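Local coordinates for protein lysin (Enterococcus phage IMEEF1, PDB 6IST) that probably cleaves bacterial cell-wall peptidoglycan through a calcium-binding CHAP domain, as phage endolysins of this papain-like peptidase clan do, at residues 48-52 with 85-91. Numbering follows the deposited sequence.
Sequences NAIAL and YAQYGHT
I50 and A49 pack against the backbone of Y88 and G89 in a loop-to-loop contact of the CHAP domain, where the turn at 48-52 meets the loop that leads into strand 90-94 of the antiparallel sheet. The principle illustrated is that two loops can be joined by one direct hydrogen bond, with apolar packing and bridging waters making up the rest of the contact. Here the N-H of I50 reaches the carbonyl O of Y88 at 3.1 Å, bent to 146° at the hydrogen and approaching from above the carbonyl plane. One water accepts from A49 N and gives a weak bond to that same Y88 O; a second joins N48 ND2 to Q87 O. Beside this bridge the N48 amide lies at the rim of the Y88 ring, near its plane, with ND2 3.7 Å from CD1 and the two planes 78° apart.

Because CG1 of I50 is turned away from its own backbone N (chi1 -169°), it meets A86 O at 3.5 Å, whereas CG2 rests 3.6 Å from Q87 O. The branched side chain thus packs along successive carbonyls of 85-88. G89, with its positive phi, brings its CA to 4.2 Å from the CA of I50, the nearest such pair across the contact. Further in, the methyl of A49 lies over the G89-H90 peptide and also touches C29 of helix 29-41. H90 turns away from the 48-52 turn, its NE2 bonded to D108 OD2; with C29 these residues have the geometry of a Cys-His-Asp triad, consistent with a cysteine peptidase. At the buried end, L52 and T91 cross nearly at right angles: T91 OG1, hydrogen-bonded to M78 O and T33 OG1, sits 3.6 Å from L52 CD1.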
ATOM      1  N   ASN C  48      -4.861  22.043   3.065  1.00 23.18           N
ATOM      2  CA  ASN C  48      -5.320  23.093   2.145  1.00 21.92           C
ATOM      3  C   ASN C  48      -4.260  23.254   1.085  1.00 18.95           C
ATOM      4  O   ASN C  48      -3.196  22.681   1.198  1.00 18.48           O
ATOM      5  CB  ASN C  48      -5.463  24.397   2.897  1.00 27.32           C
ATOM      6  CG  ASN C  48      -6.644  24.381   3.815  1.00 30.64           C
ATOM      7  OD1 ASN C  48      -7.608  23.743   3.520  1.00 33.39           O
ATOM      8  ND2 ASN C  48      -6.582  25.142   4.919  1.00 34.23           N
ATOM      9  N   ALA C  49      -4.547  24.068   0.083  1.00 18.07           N
ATOM     10  CA  ALA C  49      -3.604  24.319  -0.970  1.00 19.30           C
ATOM     11  C   ALA C  49      -2.242  24.755  -0.524  1.00 18.39           C
ATOM     12  O   ALA C  49      -1.239  24.367  -1.086  1.00 19.95           O
ATOM     13  CB  ALA C  49      -4.223  25.341  -1.933  1.00 20.45           C
ATOM     14  N   ILE C  50      -2.161  25.624   0.491  1.00 16.91           N
ATOM     15  CA  ILE C  50      -0.941  26.152   0.944  1.00 18.83           C
ATOM     16  C   ILE C  50       0.005  25.097   1.494  1.00 20.06           C
ATOM     17  O   ILE C  50       1.205  25.286   1.478  1.00 20.61           O
ATOM     18  CB  ILE C  50      -1.193  27.233   2.038  1.00 19.68           C
ATOM     19  CG1 ILE C  50       0.072  28.030   2.384  1.00 20.46           C
ATOM     20  CG2 ILE C  50      -1.854  26.650   3.309  1.00 23.01           C
ATOM     21  CD1 ILE C  50       0.570  28.784   1.161  1.00 21.43           C
ATOM     22  N   ALA C  51      -0.547  24.004   2.023  1.00 20.05           N
ATOM     23  CA  ALA C  51       0.259  22.874   2.471  1.00 20.27           C
ATOM     24  C   ALA C  51       0.994  22.188   1.334  1.00 20.72           C
ATOM     25  O   ALA C  51       2.004  21.520   1.577  1.00 20.11           O
ATOM     26  CB  ALA C  51      -0.552  21.848   3.204  1.00 23.26           C
ATOM     27  N   LEU C  52       0.567  22.370   0.079  1.00 18.50           N
ATOM     28  CA  LEU C  52       1.459  21.901  -1.017  1.00 18.20           C
ATOM     29  C   LEU C  52       2.905  22.508  -1.055  1.00 19.82           C
ATOM     30  O   LEU C  52       3.825  21.989  -1.715  1.00 19.63           O
ATOM     31  CB  LEU C  52       0.748  22.169  -2.347  1.00 20.70           C
ATOM     32  CG  LEU C  52      -0.533  21.385  -2.619  1.00 22.74           C
ATOM     33  CD1 LEU C  52      -1.296  21.968  -3.798  1.00 21.54           C
ATOM     34  CD2 LEU C  52      -0.297  19.880  -2.818  1.00 22.87           C
ATOM     35  N   TYR C  85      -2.782  34.758  -0.786  1.00 19.69           N
ATOM     36  CA  TYR C  85      -2.851  33.354  -0.852  1.00 20.45           C
ATOM     37  C   TYR C  85      -2.027  32.690   0.241  1.00 21.22           C
ATOM     38  O   TYR C  85      -1.993  31.480   0.315  1.00 21.65           O
ATOM     39  CB  TYR C  85      -2.320  32.922  -2.226  1.00 23.70           C
ATOM     40  CG  TYR C  85      -3.136  33.506  -3.337  1.00 22.66           C
ATOM     41  CD1 TYR C  85      -4.350  32.960  -3.655  1.00 28.12           C
ATOM     42  CD2 TYR C  85      -2.679  34.550  -4.072  1.00 25.17           C
ATOM     43  CE1 TYR C  85      -5.122  33.487  -4.682  1.00 29.95           C
ATOM     44  CE2 TYR C  85      -3.436  35.107  -5.079  1.00 25.05           C
ATOM     45  CZ  TYR C  85      -4.627  34.550  -5.396  1.00 28.14           C
ATOM     46  OH  TYR C  85      -5.383  35.085  -6.431  1.00 38.20           O
ATOM     47  N   ALA C  86      -1.323  33.480   1.091  1.00 18.92           N
ATOM     48  CA  ALA C  86      -0.420  32.872   2.056  1.00 20.18           C
ATOM     49  C   ALA C  86      -1.257  32.148   3.097  1.00 21.36           C
ATOM     50  O   ALA C  86      -0.789  31.187   3.703  1.00 22.50           O
ATOM     51  CB  ALA C  86       0.544  33.887   2.685  1.00 20.72           C
ATOM     52  N   GLN C  87      -2.491  32.573   3.322  1.00 23.96           N
ATOM     53  CA  GLN C  87      -3.254  31.918   4.363  1.00 25.17           C
ATOM     54  C   GLN C  87      -3.732  30.502   4.039  1.00 24.61           C
ATOM     55  O   GLN C  87      -3.466  29.557   4.810  1.00 22.77           O
ATOM     56  CB  GLN C  87      -4.411  32.799   4.743  1.00 28.56           C
ATOM     57  CG  GLN C  87      -5.077  32.281   5.978  1.00 32.28           C
ATOM     58  CD  GLN C  87      -6.131  33.234   6.481  1.00 39.70           C
ATOM     59  OE1 GLN C  87      -6.565  34.122   5.751  1.00 41.00           O
ATOM     60  NE2 GLN C  87      -6.617  32.994   7.701  1.00 42.25           N
ATOM     61  N   TYR C  88      -4.483  30.355   2.938  1.00 20.85           N
ATOM     62  CA  TYR C  88      -5.071  29.097   2.514  1.00 22.28           C
ATOM     63  C   TYR C  88      -4.511  28.507   1.222  1.00 20.90           C
ATOM     64  O   TYR C  88      -4.680  27.337   0.961  1.00 21.71           O
ATOM     65  CB  TYR C  88      -6.540  29.271   2.332  1.00 26.87           C
ATOM     66  CG  TYR C  88      -7.240  29.656   3.609  1.00 31.07           C
ATOM     67  CD1 TYR C  88      -7.287  28.769   4.681  1.00 38.35           C
ATOM     68  CD2 TYR C  88      -7.847  30.893   3.737  1.00 36.55           C
ATOM     69  CE1 TYR C  88      -7.930  29.122   5.869  1.00 44.60           C
ATOM     70  CE2 TYR C  88      -8.498  31.262   4.930  1.00 41.37           C
ATOM     71  CZ  TYR C  88      -8.537  30.369   5.978  1.00 45.17           C
ATOM     72  OH  TYR C  88      -9.174  30.710   7.148  1.00 53.79           O
ATOM     73  N   GLY C  89      -3.949  29.377   0.391  1.00 18.85           N
ATOM     74  CA  GLY C  89      -3.454  29.014  -0.921  1.00 18.71           C
ATOM     75  C   GLY C  89      -4.519  28.871  -1.995  1.00 18.12           C
ATOM     76  O   GLY C  89      -5.702  29.040  -1.788  1.00 20.51           O
ATOM     77  N   HIS C  90      -4.037  28.587  -3.194  1.00 13.18           N
ATOM     78  CA  HIS C  90      -4.910  28.183  -4.287  1.00 12.72           C
ATOM     79  C   HIS C  90      -4.123  27.185  -5.089  1.00 12.26           C
ATOM     80  O   HIS C  90      -2.916  27.184  -5.035  1.00 14.58           O
ATOM     81  CB  HIS C  90      -5.254  29.428  -5.113  1.00 14.73           C
ATOM     82  CG  HIS C  90      -6.158  29.138  -6.257  1.00 15.58           C
ATOM     83  ND1 HIS C  90      -7.420  28.624  -6.124  1.00 19.70           N
ATOM     84  CD2 HIS C  90      -5.927  29.249  -7.573  1.00 19.56           C
ATOM     85  CE1 HIS C  90      -7.944  28.422  -7.321  1.00 18.12           C
ATOM     86  NE2 HIS C  90      -7.039  28.801  -8.220  1.00 18.40           N
ATOM     87  N   THR C  91      -4.816  26.384  -5.905  1.00 12.21           N
ATOM     88  CA  THR C  91      -4.162  25.387  -6.728  1.00 14.63           C
ATOM     89  C   THR C  91      -5.025  25.118  -7.916  1.00 14.79           C
ATOM     90  O   THR C  91      -6.124  25.577  -7.985  1.00 13.96           O
ATOM     91  CB  THR C  91      -3.891  24.110  -5.918  1.00 15.45           C
ATOM     92  OG1 THR C  91      -3.115  23.195  -6.694  1.00 16.58           O
ATOM     93  CG2 THR C  91      -5.215  23.410  -5.438  1.00 15.60           C
TER
HETATM   94  O   HOH W   1      -4.268  26.953   5.840  1.00 32.49           O
HETATM   95  O   HOH W   2      -7.142  25.285   0.063  1.00 30.69           O